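Local coordinates for LP1413 - SCCmec type IV-encoded DNA binding protein (Staphylococcus aureus, PDB 6BTC), which is a single-stranded DNA-binding protein encoded by a mobile staphylococcal cassette chromosome element, at residues R51-W56 with L75-I80. Sequence-based numbering, arbitrary orientation.
Sequences RRFAYW and LLYQKI
With chi1 at 172°, Phe53 swings CG anti to the backbone N and carries the far end of its ring off helix 43-59 toward strand 74-79. Tyr77 answers from the strand with chi1 of -55°, CG anti to the carbonyl carbon, which sends its phenol toward the helix. The two side chains run past one another in opposite directions and meet as an offset edge-to-face pair, the edge of Phe53 turned to the face of Tyr77. Their planes stand at 81° and the ring centroids lie 5.7 Å apart. Phe53 CE2 sits 3.9 Å from Tyr77 CE2, the nearest approach of the rings.

Beyond that point the phenol reaches the helix surface itself. Tyr77 OH lies 3.7 Å from Ala54 CA and 3.8 Å from Ala54 CB, so the hydroxyl meets carbon here in van der Waals contact. Phe53 also packs on Ile15 and Ile16 of helix 6-21, while the Tyr77 backbone hydrogen-bonds to that of Phe28 in strand 27-28. The ring pair and the Ala54 contact join helix 43-59 to strand 74-79, the middle strand of the antiparallel sheet, whose 65-71/74-79 hairpin follows that helix, as in a winged-helix fold.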
loop_
_atom_site.group_PDB
_atom_site.type_symbol
_atom_site.label_atom_id
_atom_site.label_comp_id
_atom_site.label_asym_id
_atom_site.label_seq_id
_atom_site.Cartn_x
_atom_site.Cartn_y
_atom_site.Cartn_z
ATOM N N ARG A 51 4.718 4.292 5.508
ATOM C CA ARG A 51 6.136 4.098 5.240
ATOM C C ARG A 51 6.484 2.616 5.164
ATOM O O ARG A 51 7.258 2.200 4.295
ATOM C CB ARG A 51 6.971 4.812 6.302
ATOM C CG ARG A 51 6.989 6.344 6.146
ATOM C CD ARG A 51 7.923 7.030 7.155
ATOM N NE ARG A 51 7.267 7.339 8.429
ATOM C CZ ARG A 51 6.770 8.531 8.768
ATOM N NH1 ARG A 51 6.846 9.570 7.939
ATOM N NH2 ARG A 51 6.192 8.688 9.952
ATOM N N ARG A 52 5.907 1.791 6.037
ATOM C CA ARG A 52 6.145 0.359 5.907
ATOM C C ARG A 52 5.621 -0.161 4.571
ATOM O O ARG A 52 6.153 -1.139 4.027
ATOM C CB ARG A 52 5.504 -0.394 7.072
ATOM C CG ARG A 52 5.745 -1.900 7.019
ATOM C CD ARG A 52 4.944 -2.661 8.051
ATOM N NE ARG A 52 5.178 -4.090 7.905
ATOM C CZ ARG A 52 4.545 -5.032 8.592
ATOM N NH1 ARG A 52 3.627 -4.699 9.494
ATOM N NH2 ARG A 52 4.839 -6.311 8.383
ATOM N N PHE A 53 4.588 0.484 4.023
ATOM C CA PHE A 53 4.031 0.076 2.738
ATOM C C PHE A 53 4.920 0.532 1.593
ATOM O O PHE A 53 5.213 -0.246 0.684
ATOM C CB PHE A 53 2.624 0.651 2.569
ATOM C CG PHE A 53 2.042 0.441 1.203
ATOM C CD1 PHE A 53 1.574 -0.799 0.814
ATOM C CD2 PHE A 53 1.949 1.497 0.317
ATOM C CE1 PHE A 53 1.026 -0.982 -0.437
ATOM C CE2 PHE A 53 1.413 1.320 -0.934
ATOM C CZ PHE A 53 0.948 0.077 -1.308
ATOM N N ALA A 54 5.364 1.782 1.646
ATOM C CA ALA A 54 6.202 2.332 0.594
ATOM C C ALA A 54 7.493 1.542 0.418
ATOM O O ALA A 54 8.038 1.497 -0.690
ATOM C CB ALA A 54 6.512 3.792 0.905
ATOM N N TYR A 55 7.993 0.907 1.484
ATOM C CA TYR A 55 9.244 0.167 1.400
ATOM C C TYR A 55 9.013 -1.306 1.105
ATOM O O TYR A 55 9.835 -1.938 0.426
ATOM C CB TYR A 55 10.058 0.371 2.695
ATOM C CG TYR A 55 10.796 1.707 2.680
ATOM C CD1 TYR A 55 10.132 2.895 2.940
ATOM C CD2 TYR A 55 12.142 1.779 2.347
ATOM C CE1 TYR A 55 10.785 4.112 2.885
ATOM C CE2 TYR A 55 12.809 2.998 2.290
ATOM C CZ TYR A 55 12.125 4.160 2.557
ATOM O OH TYR A 55 12.775 5.378 2.509
ATOM N N TRP A 56 7.892 -1.856 1.566
ATOM C CA TRP A 56 7.490 -3.190 1.141
ATOM C C TRP A 56 7.387 -3.265 -0.374
ATOM O O TRP A 56 7.883 -4.203 -1.007
ATOM C CB TRP A 56 6.148 -3.535 1.768
ATOM C CG TRP A 56 5.523 -4.755 1.223
ATOM C CD1 TRP A 56 5.860 -6.042 1.505
ATOM C CD2 TRP A 56 4.433 -4.816 0.297
ATOM N NE1 TRP A 56 5.049 -6.906 0.813
ATOM C CE2 TRP A 56 4.161 -6.175 0.066
ATOM C CE3 TRP A 56 3.657 -3.853 -0.353
ATOM C CZ2 TRP A 56 3.143 -6.596 -0.786
ATOM C CZ3 TRP A 56 2.650 -4.273 -1.191
ATOM C CH2 TRP A 56 2.405 -5.628 -1.406
ATOM N N LEU A 75 3.660 9.295 -4.005
ATOM C CA LEU A 75 4.056 8.372 -5.055
ATOM C C LEU A 75 2.818 7.762 -5.703
ATOM O O LEU A 75 1.862 7.379 -5.019
ATOM C CB LEU A 75 4.949 7.270 -4.492
ATOM C CG LEU A 75 6.368 7.677 -4.071
ATOM C CD1 LEU A 75 7.073 6.479 -3.474
ATOM C CD2 LEU A 75 7.169 8.224 -5.235
ATOM N N LEU A 76 2.836 7.687 -7.033
ATOM C CA LEU A 76 1.783 7.034 -7.802
ATOM C C LEU A 76 2.248 5.639 -8.212
ATOM O O LEU A 76 3.262 5.496 -8.905
ATOM C CB LEU A 76 1.419 7.857 -9.034
ATOM C CG LEU A 76 0.184 7.377 -9.808
ATOM C CD1 LEU A 76 -1.081 7.393 -8.934
ATOM C CD2 LEU A 76 -0.028 8.238 -11.030
ATOM N N TYR A 77 1.515 4.625 -7.780
ATOM C CA TYR A 77 1.791 3.247 -8.144
ATOM C C TYR A 77 0.846 2.778 -9.248
ATOM O O TYR A 77 -0.188 3.393 -9.526
ATOM C CB TYR A 77 1.654 2.326 -6.931
ATOM C CG TYR A 77 2.511 2.733 -5.752
ATOM C CD1 TYR A 77 3.864 2.420 -5.708
ATOM C CD2 TYR A 77 1.961 3.418 -4.675
ATOM C CE1 TYR A 77 4.644 2.785 -4.632
ATOM C CE2 TYR A 77 2.736 3.788 -3.594
ATOM C CZ TYR A 77 4.073 3.470 -3.578
ATOM O OH TYR A 77 4.846 3.839 -2.503
ATOM N N GLN A 78 1.227 1.673 -9.884
ATOM C CA GLN A 78 0.391 1.018 -10.874
ATOM C C GLN A 78 0.468 -0.479 -10.663
ATOM O O GLN A 78 1.564 -1.032 -10.525
ATOM C CB GLN A 78 0.828 1.364 -12.301
ATOM C CG GLN A 78 0.001 0.656 -13.364
ATOM C CD GLN A 78 0.353 1.107 -14.763
ATOM O OE1 GLN A 78 1.525 1.209 -15.128
ATOM N NE2 GLN A 78 -0.662 1.396 -15.551
ATOM N N LYS A 79 -0.698 -1.113 -10.573
ATOM C CA LYS A 79 -0.794 -2.562 -10.634
ATOM C C LYS A 79 -0.495 -3.030 -12.059
ATOM O O LYS A 79 -1.078 -2.526 -13.023
ATOM C CB LYS A 79 -2.186 -2.997 -10.202
ATOM C CG LYS A 79 -2.472 -4.479 -10.271
ATOM C CD LYS A 79 -1.966 -5.206 -9.051
ATOM C CE LYS A 79 -2.159 -6.688 -9.199
ATOM N NZ LYS A 79 -3.594 -7.051 -9.268
ATOM N N ILE A 80 0.423 -3.982 -12.197
ATOM C CA ILE A 80 0.842 -4.460 -13.505
ATOM C C ILE A 80 0.530 -5.941 -13.599
ATOM O O ILE A 80 0.171 -6.595 -12.622
ATOM C CB ILE A 80 2.333 -4.196 -13.792
ATOM C CG1 ILE A 80 3.222 -4.998 -12.837
ATOM C CG2 ILE A 80 2.633 -2.708 -13.661
ATOM C CD1 ILE A 80 4.699 -4.941 -13.193
#